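PDB 6A41: dehalogenase from Rhodospirillaceae, which probably removes halide from halogenated organic substrates, using a Rossmann-type fold related to that of the short-chain dehydrogenases/reductases. Local coordinates for residues H19-I24 against T220-C225; E99-A104 against Y149-A154; A111-T116 against S161-E166. All coordinates share one frame; numbering follows the deposited sequence.

Contact 1: H19-I24 against T220-C225; sequences HGTTRI and TICFLC
On one flank of the Rossmann-type sheet, the helix that follows the first strand meets the helix preceding the last strand where T21 and I24 face I221 and C222. The axes of segments 19-24 and 220-225 come within 9.3 Å at a crossing angle of -57°, and no hydrogen bond runs between the segments. T21 and I221 cross at about a right angle. The isoleucine's CD1 ends 3.2 Å from T21 OG1, a tight touch of a methyl on a hydroxyl oxygen, while the two CG2 methyls lie 3.8 Å apart. I221 can reach that far because its CG1-CD1 arm is extended, with chi2 at 158°. The hydroxyl of T21, held beside its own backbone N, spends its polarity on A17 O one turn earlier, and CG2, opposite that N, is left for the apolar side. Next along, C222 SG sits against I24 CG2 at 3.9 Å and also comes to 4.0 Å from T21 O, touching both T21 and I24. The two segments bury 192 Å² between them, nearly all of it on these four residues. I221 also packs on V81, V134 and V177, so the strands 79-83, 129-136 and 172-179 form the floor beneath helix 214-225; on the far side of that helix, F223 stacks on F223 of the second subunit, so helix 214-225 lies between the sheet and the second subunit.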
ATOM      1  N   HIS A  19      10.240 -24.284 -12.921  1.00 11.30           N
ATOM      2  CA  HIS A  19       9.575 -25.217 -13.760  1.00 11.55           C
ATOM      3  C   HIS A  19       8.282 -24.706 -14.324  1.00 10.98           C
ATOM      4  O   HIS A  19       8.010 -24.905 -15.516  1.00 10.35           O
ATOM      5  CB  HIS A  19       9.352 -26.552 -13.034  1.00 13.00           C
ATOM      6  CG  HIS A  19      10.620 -27.328 -12.883  1.00 14.62           C
ATOM      7  ND1 HIS A  19      10.620 -28.694 -12.702  1.00 15.32           N
ATOM      8  CD2 HIS A  19      11.909 -26.965 -13.077  1.00 15.44           C
ATOM      9  CE1 HIS A  19      11.886 -29.107 -12.653  1.00 16.47           C
ATOM     10  NE2 HIS A  19      12.681 -28.079 -12.868  1.00 15.59           N
ATOM     11  N   GLY A  20       7.458 -24.097 -13.451  1.00 10.54           N
ATOM     12  CA  GLY A  20       6.141 -23.492 -13.927  1.00 10.00           C
ATOM     13  C   GLY A  20       6.442 -22.486 -15.021  1.00 10.01           C
ATOM     14  O   GLY A  20       5.784 -22.465 -16.032  1.00  9.86           O
ATOM     15  N   THR A  21       7.442 -21.601 -14.779  1.00  9.70           N
ATOM     16  CA  THR A  21       7.718 -20.588 -15.712  1.00 10.09           C
ATOM     17  C   THR A  21       8.252 -21.220 -17.024  1.00  9.93           C
ATOM     18  O   THR A  21       7.858 -20.821 -18.055  1.00 10.54           O
ATOM     19  CB  THR A  21       8.722 -19.563 -15.185  1.00 10.42           C
ATOM     20  OG1 THR A  21       8.203 -19.014 -13.928  1.00 10.79           O
ATOM     21  CG2 THR A  21       8.902 -18.434 -16.205  1.00 10.82           C
ATOM     22  N   THR A  22       9.160 -22.191 -16.945  1.00  9.65           N
ATOM     23  CA  THR A  22       9.699 -22.804 -18.174  1.00 10.06           C
ATOM     24  C   THR A  22       8.572 -23.356 -19.043  1.00  9.96           C
ATOM     25  O   THR A  22       8.487 -23.119 -20.267  1.00  9.18           O
ATOM     26  CB  THR A  22      10.609 -23.983 -17.803  1.00 10.20           C
ATOM     27  OG1 THR A  22      11.749 -23.511 -17.127  1.00 10.37           O
ATOM     28  CG2 THR A  22      11.067 -24.730 -19.046  1.00 10.31           C
ATOM     29  N   ARG A  23       7.729 -24.105 -18.352  1.00 10.53           N
ATOM     30  CA  ARG A  23       6.598 -24.819 -18.969  1.00 11.86           C
ATOM     31  C   ARG A  23       5.630 -23.886 -19.721  1.00 11.51           C
ATOM     32  O   ARG A  23       5.268 -24.118 -20.925  1.00 10.79           O
ATOM     33  CB  ARG A  23       5.809 -25.619 -17.910  1.00 13.80           C
ATOM     34  CG  ARG A  23       4.751 -26.499 -18.497  1.00 16.14           C
ATOM     35  CD  ARG A  23       3.878 -27.276 -17.465  1.00 18.75           C
ATOM     36  NE  ARG A  23       4.759 -28.066 -16.665  1.00 21.50           N
ATOM     37  CZ  ARG A  23       5.129 -27.900 -15.394  1.00 20.93           C
ATOM     38  NH1 ARG A  23       4.677 -26.985 -14.617  1.00 22.28           N
ATOM     39  NH2 ARG A  23       6.031 -28.769 -14.916  1.00 23.27           N
ATOM     40  N   ILE A  24       5.197 -22.846 -19.039  1.00 10.36           N
ATOM     41  CA  ILE A  24       4.304 -21.876 -19.687  1.00 10.82           C
ATOM     42  C   ILE A  24       5.019 -21.056 -20.764  1.00 10.61           C
ATOM     43  O   ILE A  24       4.424 -20.868 -21.841  1.00 10.22           O
ATOM     44  CB  ILE A  24       3.618 -20.975 -18.632  1.00 10.90           C
ATOM     45  CG1 ILE A  24       2.739 -21.792 -17.639  1.00 11.57           C
ATOM     46  CG2 ILE A  24       2.690 -19.982 -19.313  1.00 10.97           C
ATOM     47  CD1 ILE A  24       1.675 -22.659 -18.308  1.00 12.75           C
ATOM     48  N   THR A 220       1.649 -15.982 -14.721  1.00  8.94           N
ATOM     49  CA  THR A 220       1.830 -14.596 -14.245  1.00  9.23           C
ATOM     50  C   THR A 220       3.130 -13.969 -14.621  1.00  8.75           C
ATOM     51  O   THR A 220       3.213 -12.841 -15.106  1.00  8.68           O
ATOM     52  CB  THR A 220       1.477 -14.512 -12.746  1.00  9.06           C
ATOM     53  OG1 THR A 220       0.112 -15.026 -12.548  1.00  9.47           O
ATOM     54  CG2 THR A 220       1.535 -13.120 -12.328  1.00  9.36           C
ATOM     55  N   ILE A 221       4.191 -14.681 -14.341  1.00  8.78           N
ATOM     56  CA  ILE A 221       5.529 -14.256 -14.755  1.00  8.69           C
ATOM     57  C   ILE A 221       5.633 -14.098 -16.265  1.00  9.18           C
ATOM     58  O   ILE A 221       6.160 -13.021 -16.753  1.00  8.86           O
ATOM     59  CB  ILE A 221       6.584 -15.219 -14.154  1.00  8.51           C
ATOM     60  CG1 ILE A 221       6.611 -15.246 -12.643  1.00  8.40           C
ATOM     61  CG2 ILE A 221       7.949 -15.028 -14.795  1.00  9.00           C
ATOM     62  CD1 ILE A 221       7.231 -16.552 -12.067  1.00  8.69           C
ATOM     63  N   CYS A 222       5.132 -15.066 -17.036  1.00  9.05           N
ATOM     64  CA  CYS A 222       5.074 -14.956 -18.457  1.00 10.04           C
ATOM     65  C   CYS A 222       4.300 -13.724 -18.979  1.00  9.90           C
ATOM     66  O   CYS A 222       4.752 -12.997 -19.869  1.00  9.14           O
ATOM     67  CB  CYS A 222       4.516 -16.202 -19.114  1.00 11.09           C
ATOM     68  SG  CYS A 222       5.723 -17.551 -19.039  1.00 14.91           S
ATOM     69  N   PHE A 223       3.147 -13.473 -18.348  1.00  9.54           N
ATOM     70  CA  PHE A 223       2.437 -12.287 -18.705  1.00  9.43           C
ATOM     71  C   PHE A 223       3.341 -10.999 -18.514  1.00  9.40           C
ATOM     72  O   PHE A 223       3.435 -10.174 -19.484  1.00  8.40           O
ATOM     73  CB  PHE A 223       1.109 -12.129 -17.900  1.00  9.97           C
ATOM     74  CG  PHE A 223       0.498 -10.707 -18.083  1.00 10.13           C
ATOM     75  CD1 PHE A 223      -0.005 -10.330 -19.303  1.00 10.88           C
ATOM     76  CD2 PHE A 223       0.549  -9.796 -17.035  1.00 10.99           C
ATOM     77  CE1 PHE A 223      -0.486  -8.996 -19.555  1.00 11.00           C
ATOM     78  CE2 PHE A 223       0.063  -8.503 -17.202  1.00 10.79           C
ATOM     79  CZ  PHE A 223      -0.432  -8.124 -18.430  1.00 10.57           C
ATOM     80  N   LEU A 224       4.046 -10.862 -17.391  1.00  9.05           N
ATOM     81  CA  LEU A 224       4.862  -9.659 -17.186  1.00  9.97           C
ATOM     82  C   LEU A 224       6.033  -9.586 -18.169  1.00 10.96           C
ATOM     83  O   LEU A 224       6.444  -8.460 -18.501  1.00 11.46           O
ATOM     84  CB  LEU A 224       5.391  -9.561 -15.761  1.00  9.89           C
ATOM     85  CG  LEU A 224       4.223  -9.381 -14.769  1.00 10.20           C
ATOM     86  CD1 LEU A 224       4.770  -9.643 -13.372  1.00 10.55           C
ATOM     87  CD2 LEU A 224       3.548  -8.003 -14.881  1.00 10.57           C
ATOM     88  N   CYS A 225       6.528 -10.740 -18.651  1.00 11.06           N
ATOM     89  CA  CYS A 225       7.528 -10.797 -19.756  1.00 11.60           C
ATOM     90  C   CYS A 225       7.013 -10.393 -21.160  1.00 12.58           C
ATOM     91  O   CYS A 225       7.838 -10.184 -22.035  1.00 11.69           O
ATOM     92  CB  CYS A 225       8.222 -12.156 -19.827  1.00 12.09           C
ATOM     93  SG  CYS A 225       9.068 -12.651 -18.331  1.00 12.72           S
TER

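Contact 2: E99-A104 against Y149-A154; sequences EDFRDA and YVSARA
The F101 ring meets S151 by its edge: S151 OG lies in the ring plane, 3.3 Å from F101 CZ, and S151 CB is 3.7 Å from F101 CE1. Within segment 149-154 it is the ring's edge that makes the contact. With CG opposite the backbone N (chi1 -172°), the ring swings towards the serine, and across the subunit boundary it makes an edge-to-face contact with F113 of the third subunit. S151 OG has its polar partner there too, hydrogen-bonding to A155 O of the third subunit, so the serine oxygen that the ring edge abuts is fixed by a neighbouring chain. The second flat group is the guanidinium of R153, which takes Y149 OH at its edge: NE donates over 2.9 Å, nearly straight at 172° and in the guanidinium plane. The Y149 ring meets that of Y187 with the planes steeply inclined. This tyrosine and arginine, one helical turn apart, have the Tyr-x-x-x-Arg spacing of halohydrin dehalogenases, where an arginine takes the place of the lysine of classical short-chain dehydrogenases; S136 touches both Y149 and R153, consistent with the Ser-Tyr-Arg triad of halohydrin dehalogenases. Segments 99-104 and 149-154 run at 27° to each other, their axes 9.2 Å apart, and two alanines permit the close approach. A104 CB and A152 CB touch at 3.9 Å, and A152 CB also rests against A104 O, 3.8 Å away.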
ATOM      1  N   GLU A  99      23.819 -14.443  11.188  1.00 16.55           N
ATOM      2  CA  GLU A  99      24.441 -14.996   9.927  1.00 17.99           C
ATOM      3  C   GLU A  99      23.375 -15.535   8.934  1.00 16.05           C
ATOM      4  O   GLU A  99      23.531 -15.357   7.763  1.00 14.75           O
ATOM      5  CB  GLU A  99      25.488 -16.094  10.227  1.00 23.07           C
ATOM      6  CG  GLU A  99      24.770 -17.294  10.851  1.00 28.79           C
ATOM      7  CD  GLU A  99      25.637 -18.507  11.333  1.00 37.40           C
ATOM      8  OE1 GLU A  99      26.122 -19.292  10.415  1.00 38.66           O
ATOM      9  OE2 GLU A  99      25.728 -18.689  12.620  1.00 40.75           O
ATOM     10  N   ASP A 100      22.294 -16.157   9.407  1.00 15.31           N
ATOM     11  CA  ASP A 100      21.206 -16.609   8.504  1.00 14.95           C
ATOM     12  C   ASP A 100      20.479 -15.377   7.903  1.00 12.89           C
ATOM     13  O   ASP A 100      20.030 -15.444   6.827  1.00 13.07           O
ATOM     14  CB  ASP A 100      20.162 -17.440   9.229  1.00 14.67           C
ATOM     15  CG  ASP A 100      20.731 -18.717   9.839  1.00 17.07           C
ATOM     16  OD1 ASP A 100      21.816 -19.163   9.435  1.00 15.57           O
ATOM     17  OD2 ASP A 100      20.083 -19.208  10.795  1.00 15.96           O
ATOM     18  N   PHE A 101      20.288 -14.329   8.670  1.00 12.69           N
ATOM     19  CA  PHE A 101      19.667 -13.084   8.145  1.00 11.87           C
ATOM     20  C   PHE A 101      20.529 -12.501   6.982  1.00 11.72           C
ATOM     21  O   PHE A 101      20.044 -12.174   5.889  1.00 10.22           O
ATOM     22  CB  PHE A 101      19.394 -12.057   9.287  1.00 12.04           C
ATOM     23  CG  PHE A 101      18.584 -10.843   8.870  1.00 11.41           C
ATOM     24  CD1 PHE A 101      17.744 -10.836   7.802  1.00 11.10           C
ATOM     25  CD2 PHE A 101      18.512  -9.767   9.703  1.00 12.13           C
ATOM     26  CE1 PHE A 101      16.968  -9.718   7.529  1.00 11.21           C
ATOM     27  CE2 PHE A 101      17.824  -8.649   9.403  1.00 11.71           C
ATOM     28  CZ  PHE A 101      17.023  -8.633   8.358  1.00 11.28           C
ATOM     29  N   ARG A 102      21.842 -12.427   7.181  1.00 12.11           N
ATOM     30  CA  ARG A 102      22.711 -12.005   6.158  1.00 12.68           C
ATOM     31  C   ARG A 102      22.689 -12.892   4.893  1.00 12.75           C
ATOM     32  O   ARG A 102      22.708 -12.355   3.780  1.00 11.66           O
ATOM     33  CB  ARG A 102      24.215 -11.972   6.684  1.00 14.73           C
ATOM     34  CG  ARG A 102      24.463 -10.888   7.746  1.00 16.19           C
ATOM     35  CD  ARG A 102      25.947 -10.753   8.116  1.00 17.94           C
ATOM     36  NE  ARG A 102      26.115  -9.800   9.173  1.00 18.02           N
ATOM     37  CZ  ARG A 102      26.573 -10.124  10.360  1.00 20.25           C
ATOM     38  NH1 ARG A 102      26.959 -11.360  10.577  1.00 22.34           N
ATOM     39  NH2 ARG A 102      26.709  -9.199  11.281  1.00 20.89           N
ATOM     40  N   ASP A 103      22.731 -14.222   5.095  1.00 12.96           N
ATOM     41  CA  ASP A 103      22.586 -15.185   4.003  1.00 14.39           C
ATOM     42  C   ASP A 103      21.246 -15.023   3.229  1.00 13.21           C
ATOM     43  O   ASP A 103      21.261 -15.080   1.995  1.00 13.43           O
ATOM     44  CB  ASP A 103      22.746 -16.630   4.483  1.00 16.23           C
ATOM     45  CG  ASP A 103      24.175 -16.913   4.978  1.00 20.37           C
ATOM     46  OD1 ASP A 103      25.101 -16.038   4.854  1.00 22.77           O
ATOM     47  OD2 ASP A 103      24.411 -17.963   5.567  1.00 23.37           O
ATOM     48  N   ALA A 104      20.115 -14.815   3.935  1.00 11.79           N
ATOM     49  CA  ALA A 104      18.835 -14.558   3.278  1.00 11.34           C
ATOM     50  C   ALA A 104      18.875 -13.341   2.451  1.00 10.79           C
ATOM     51  O   ALA A 104      18.378 -13.336   1.305  1.00  9.81           O
ATOM     52  CB  ALA A 104      17.752 -14.458   4.314  1.00 11.51           C
ATOM     53  N   TYR A 149      13.342 -13.751   7.201  1.00  8.87           N
ATOM     54  CA  TYR A 149      12.894 -14.138   5.887  1.00  8.97           C
ATOM     55  C   TYR A 149      12.048 -13.004   5.229  1.00  8.29           C
ATOM     56  O   TYR A 149      12.244 -12.635   4.051  1.00  7.73           O
ATOM     57  CB  TYR A 149      12.061 -15.405   5.961  1.00  9.27           C
ATOM     58  CG  TYR A 149      11.497 -15.752   4.602  1.00  9.07           C
ATOM     59  CD1 TYR A 149      12.268 -16.330   3.603  1.00  9.35           C
ATOM     60  CD2 TYR A 149      10.197 -15.427   4.258  1.00  9.46           C
ATOM     61  CE1 TYR A 149      11.712 -16.607   2.340  1.00  9.19           C
ATOM     62  CE2 TYR A 149       9.718 -15.700   2.985  1.00  8.82           C
ATOM     63  CZ  TYR A 149      10.482 -16.309   2.071  1.00  8.61           C
ATOM     64  OH  TYR A 149       9.950 -16.540   0.802  1.00  8.54           O
ATOM     65  N   VAL A 150      11.108 -12.466   5.967  1.00  8.37           N
ATOM     66  CA  VAL A 150      10.155 -11.503   5.408  1.00  8.34           C
ATOM     67  C   VAL A 150      10.915 -10.229   5.017  1.00  8.76           C
ATOM     68  O   VAL A 150      10.683  -9.593   3.988  1.00  8.66           O
ATOM     69  CB  VAL A 150       8.979 -11.234   6.398  1.00  8.50           C
ATOM     70  CG1 VAL A 150       8.049 -10.177   5.824  1.00  8.75           C
ATOM     71  CG2 VAL A 150       8.183 -12.510   6.623  1.00  9.02           C
ATOM     72  N   SER A 151      11.817  -9.839   5.905  1.00  8.96           N
ATOM     73  CA  SER A 151      12.615  -8.660   5.708  1.00  8.99           C
ATOM     74  C   SER A 151      13.476  -8.800   4.449  1.00  8.55           C
ATOM     75  O   SER A 151      13.571  -7.863   3.641  1.00  7.65           O
ATOM     76  CB  SER A 151      13.519  -8.386   6.970  1.00  9.56           C
ATOM     77  OG  SER A 151      14.486  -7.316   6.649  1.00  9.81           O
ATOM     78  N   ALA A 152      14.080  -9.956   4.239  1.00  8.36           N
ATOM     79  CA  ALA A 152      14.897 -10.134   3.046  1.00  8.50           C
ATOM     80  C   ALA A 152      14.033 -10.125   1.789  1.00  8.47           C
ATOM     81  O   ALA A 152      14.454  -9.601   0.799  1.00  8.44           O
ATOM     82  CB  ALA A 152      15.661 -11.447   3.132  1.00  8.72           C
ATOM     83  N   ARG A 153      12.822 -10.688   1.821  1.00  8.25           N
ATOM     84  CA  ARG A 153      11.878 -10.581   0.673  1.00  8.17           C
ATOM     85  C   ARG A 153      11.489  -9.132   0.481  1.00  7.89           C
ATOM     86  O   ARG A 153      11.327  -8.675  -0.614  1.00  7.27           O
ATOM     87  CB  ARG A 153      10.632 -11.373   0.961  1.00  8.33           C
ATOM     88  CG  ARG A 153      10.860 -12.858   0.798  1.00  8.85           C
ATOM     89  CD  ARG A 153      11.224 -13.235  -0.612  1.00  9.29           C
ATOM     90  NE  ARG A 153      11.226 -14.651  -0.938  1.00  9.72           N
ATOM     91  CZ  ARG A 153      11.717 -15.125  -2.093  1.00 10.19           C
ATOM     92  NH1 ARG A 153      12.336 -14.349  -2.985  1.00  9.82           N
ATOM     93  NH2 ARG A 153      11.661 -16.393  -2.314  1.00 10.79           N
ATOM     94  N   ALA A 154      11.270  -8.423   1.587  1.00  8.03           N
ATOM     95  CA  ALA A 154      10.987  -6.968   1.456  1.00  8.41           C
ATOM     96  C   ALA A 154      12.148  -6.232   0.730  1.00  8.15           C
ATOM     97  O   ALA A 154      11.886  -5.294   0.034  1.00  7.96           O
ATOM     98  CB  ALA A 154      10.771  -6.326   2.811  1.00  8.33           C
TER

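Contact 3: A111-T116 against S161-E166; sequences APFRLT and SSLAKE
From segment 161-166, L163 makes the apolar contact, sending one methyl to T116 and the other to F113. T116 and L163 reach toward each other tip to tip, their end methyls CG2 and CD1 4.2 Å apart; the leucine's extended arm (chi2 -179°) takes CD1 straight out to the threonine. The other branch, CD2, lies near the plane of the F113 ring at its edge, 4.4 Å from CE1. These are light touches: only 103 Å² is buried in all, and the nearest CA atoms, those of T116 and L163, stay 9.3 Å apart, so side chains rather than backbones bridge the gap.

No hydrogen bond crosses between the two segments. The buried hydroxyl of T116 turns back on its own helix and donates to P112 O over 2.8 Å, its oxygen tilted 30° out of the carbonyl plane. T116 N reaches the same oxygen from the opposite face, so P112 O is gripped twice by one residue. That leaves CG2 as the threonine atom facing the leucine. The helix is kinked at P112, whose N has no bond to the turn before.

The third subunit reaches residues of both segments. F113 sets its ring edge-to-face with F101 of the third subunit, and S162 OG is hydrogen-bonded to I143 N of the third subunit. From E166, OE2 accepts a bond from L93 N of the third subunit.

Within the chain, T116 leans on N82, I131 and F133 of the central sheet. Long helix 98-126 and the short helix 160-167 thus meet beside the sheet of a Rossmann-type fold, at a boundary between subunits, as expected for the helix-mediated tetramers of the short-chain dehydrogenase family.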
ATOM      1  N   ALA A 111      22.070 -11.008  -4.635  1.00 13.61           N
ATOM      2  CA  ALA A 111      22.264 -11.821  -5.838  1.00 14.15           C
ATOM      3  C   ALA A 111      21.420 -11.402  -7.088  1.00 13.75           C
ATOM      4  O   ALA A 111      22.025 -11.190  -8.159  1.00 13.82           O
ATOM      5  CB  ALA A 111      22.162 -13.362  -5.550  1.00 15.03           C
ATOM      6  N   PRO A 112      20.104 -11.127  -6.913  1.00 12.51           N
ATOM      7  CA  PRO A 112      19.304 -10.675  -8.037  1.00 12.40           C
ATOM      8  C   PRO A 112      19.699  -9.271  -8.455  1.00 12.10           C
ATOM      9  O   PRO A 112      19.619  -8.989  -9.665  1.00 10.92           O
ATOM     10  CB  PRO A 112      17.853 -10.842  -7.597  1.00 12.42           C
ATOM     11  CG  PRO A 112      17.978 -10.938  -6.128  1.00 13.45           C
ATOM     12  CD  PRO A 112      19.262 -11.526  -5.787  1.00 12.88           C
ATOM     13  N   PHE A 113      20.185  -8.456  -7.514  1.00 10.68           N
ATOM     14  CA  PHE A 113      20.670  -7.135  -7.926  1.00 11.32           C
ATOM     15  C   PHE A 113      21.909  -7.307  -8.831  1.00 11.02           C
ATOM     16  O   PHE A 113      22.012  -6.669  -9.868  1.00 10.77           O
ATOM     17  CB  PHE A 113      21.050  -6.282  -6.718  1.00 11.46           C
ATOM     18  CG  PHE A 113      21.530  -4.918  -7.064  1.00 12.09           C
ATOM     19  CD1 PHE A 113      20.685  -3.992  -7.552  1.00 12.67           C
ATOM     20  CD2 PHE A 113      22.851  -4.597  -6.956  1.00 13.30           C
ATOM     21  CE1 PHE A 113      21.128  -2.706  -7.904  1.00 13.48           C
ATOM     22  CE2 PHE A 113      23.331  -3.347  -7.344  1.00 13.63           C
ATOM     23  CZ  PHE A 113      22.448  -2.371  -7.707  1.00 13.89           C
ATOM     24  N   ARG A 114      22.803  -8.175  -8.421  1.00 11.18           N
ATOM     25  CA  ARG A 114      23.972  -8.476  -9.232  1.00 13.45           C
ATOM     26  C   ARG A 114      23.636  -8.958 -10.631  1.00 13.11           C
ATOM     27  O   ARG A 114      24.242  -8.476 -11.618  1.00 11.93           O
ATOM     28  CB  ARG A 114      24.895  -9.457  -8.458  1.00 14.61           C
ATOM     29  CG  ARG A 114      26.143 -10.012  -9.176  1.00 18.44           C
ATOM     30  CD  ARG A 114      27.089  -8.936  -9.599  1.00 22.93           C
ATOM     31  NE  ARG A 114      28.337  -9.518 -10.186  1.00 28.41           N
ATOM     32  CZ  ARG A 114      29.150  -8.893 -11.049  1.00 29.60           C
ATOM     33  NH1 ARG A 114      28.876  -7.665 -11.420  1.00 30.92           N
ATOM     34  NH2 ARG A 114      30.181  -9.525 -11.602  1.00 31.04           N
ATOM     35  N   LEU A 115      22.698  -9.907 -10.724  1.00 14.07           N
ATOM     36  CA  LEU A 115      22.284 -10.411 -11.995  1.00 15.90           C
ATOM     37  C   LEU A 115      21.677  -9.312 -12.846  1.00 15.81           C
ATOM     38  O   LEU A 115      21.952  -9.275 -14.061  1.00 15.08           O
ATOM     39  CB  LEU A 115      21.284 -11.517 -11.941  1.00 19.05           C
ATOM     40  CG  LEU A 115      21.916 -12.870 -11.693  1.00 23.30           C
ATOM     41  CD1 LEU A 115      20.790 -13.862 -11.539  1.00 26.53           C
ATOM     42  CD2 LEU A 115      22.870 -13.402 -12.749  1.00 24.57           C
ATOM     43  N   THR A 116      20.902  -8.418 -12.244  1.00 13.37           N
ATOM     44  CA  THR A 116      20.341  -7.289 -12.978  1.00 12.38           C
ATOM     45  C   THR A 116      21.428  -6.351 -13.519  1.00 12.04           C
ATOM     46  O   THR A 116      21.344  -5.927 -14.683  1.00 11.45           O
ATOM     47  CB  THR A 116      19.322  -6.539 -12.149  1.00 12.79           C
ATOM     48  OG1 THR A 116      18.349  -7.456 -11.647  1.00 13.97           O
ATOM     49  CG2 THR A 116      18.608  -5.517 -12.915  1.00 13.68           C
ATOM     50  N   SER A 161      10.706  -0.576  -7.590  1.00  8.69           N
ATOM     51  CA  SER A 161      10.299   0.701  -8.104  1.00  9.43           C
ATOM     52  C   SER A 161      11.495   1.624  -8.464  1.00  9.18           C
ATOM     53  O   SER A 161      11.432   2.447  -9.409  1.00  9.65           O
ATOM     54  CB  SER A 161       9.343   1.371  -7.143  1.00  9.73           C
ATOM     55  OG  SER A 161       9.925   1.607  -5.896  1.00  9.79           O
ATOM     56  N   SER A 162      12.579   1.495  -7.721  1.00  8.95           N
ATOM     57  CA  SER A 162      13.849   2.294  -8.011  1.00  9.24           C
ATOM     58  C   SER A 162      14.481   1.861  -9.315  1.00  9.36           C
ATOM     59  O   SER A 162      14.849   2.707 -10.151  1.00  9.80           O
ATOM     60  CB  SER A 162      14.876   2.163  -6.838  1.00  8.63           C
ATOM     61  OG  SER A 162      14.300   2.624  -5.668  1.00  8.65           O
ATOM     62  N   LEU A 163      14.574   0.541  -9.521  1.00  9.56           N
ATOM     63  CA  LEU A 163      15.108   0.097 -10.809  1.00  9.42           C
ATOM     64  C   LEU A 163      14.173   0.409 -11.962  1.00  9.08           C
ATOM     65  O   LEU A 163      14.623   0.727 -13.060  1.00  8.36           O
ATOM     66  CB  LEU A 163      15.405  -1.364 -10.760  1.00  9.86           C
ATOM     67  CG  LEU A 163      16.598  -1.770  -9.846  1.00 10.14           C
ATOM     68  CD1 LEU A 163      16.872  -3.220  -9.861  1.00 10.18           C
ATOM     69  CD2 LEU A 163      17.819  -0.971 -10.239  1.00 11.27           C
ATOM     70  N   ALA A 164      12.861   0.359 -11.697  1.00  8.52           N
ATOM     71  CA  ALA A 164      11.922   0.702 -12.740  1.00  9.29           C
ATOM     72  C   ALA A 164      12.154   2.150 -13.207  1.00  9.53           C
ATOM     73  O   ALA A 164      12.133   2.449 -14.402  1.00  9.98           O
ATOM     74  CB  ALA A 164      10.441   0.513 -12.282  1.00  9.04           C
ATOM     75  N   LYS A 165      12.341   3.021 -12.260  1.00  9.92           N
ATOM     76  CA  LYS A 165      12.603   4.384 -12.615  1.00 10.82           C
ATOM     77  C   LYS A 165      13.883   4.553 -13.367  1.00 10.93           C
ATOM     78  O   LYS A 165      13.966   5.364 -14.288  1.00 10.63           O
ATOM     79  CB  LYS A 165      12.502   5.327 -11.422  1.00 11.18           C
ATOM     80  CG  LYS A 165      11.069   5.440 -10.890  1.00 11.82           C
ATOM     81  CD  LYS A 165      10.982   6.318  -9.648  1.00 12.35           C
ATOM     82  CE  LYS A 165       9.553   6.622  -9.261  1.00 13.99           C
ATOM     83  NZ  LYS A 165       9.568   7.456  -8.053  1.00 15.14           N
ATOM     84  N   GLU A 166      14.875   3.819 -12.949  1.00 11.24           N
ATOM     85  CA  GLU A 166      16.207   3.972 -13.515  1.00 12.34           C
ATOM     86  C   GLU A 166      16.304   3.418 -14.972  1.00 12.83           C
ATOM     87  O   GLU A 166      16.959   4.016 -15.873  1.00 13.10           O
ATOM     88  CB  GLU A 166      17.142   3.196 -12.536  1.00 13.81           C
ATOM     89  CG  GLU A 166      18.566   3.105 -12.975  1.00 15.96           C
ATOM     90  CD  GLU A 166      19.572   2.656 -11.893  1.00 18.51           C
ATOM     91  OE1 GLU A 166      19.324   2.730 -10.629  1.00 19.68           O
ATOM     92  OE2 GLU A 166      20.672   2.302 -12.390  1.00 19.77           O
TER

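All three contacts belong to one Rossmann-type domain built on a seven-stranded parallel sheet. Contact 1 closes the widest loop of the three, from the first helix to the last, and both other contacts are nested inside it. Contacts 1 and 2 lie on opposite sides of the chain's centre, their own centres 25 Å apart; the centres of contacts 1 and 3 are 20 Å apart. Contacts 2 and 3 share helix 98-126, against which the successive helices 147-158 and 160-167 pack, with centres 18 Å apart and nearest atoms about 7 Å apart. Their segments alternate along the chain, and both meet the third subunit, so this helix layer serves both fold and assembly.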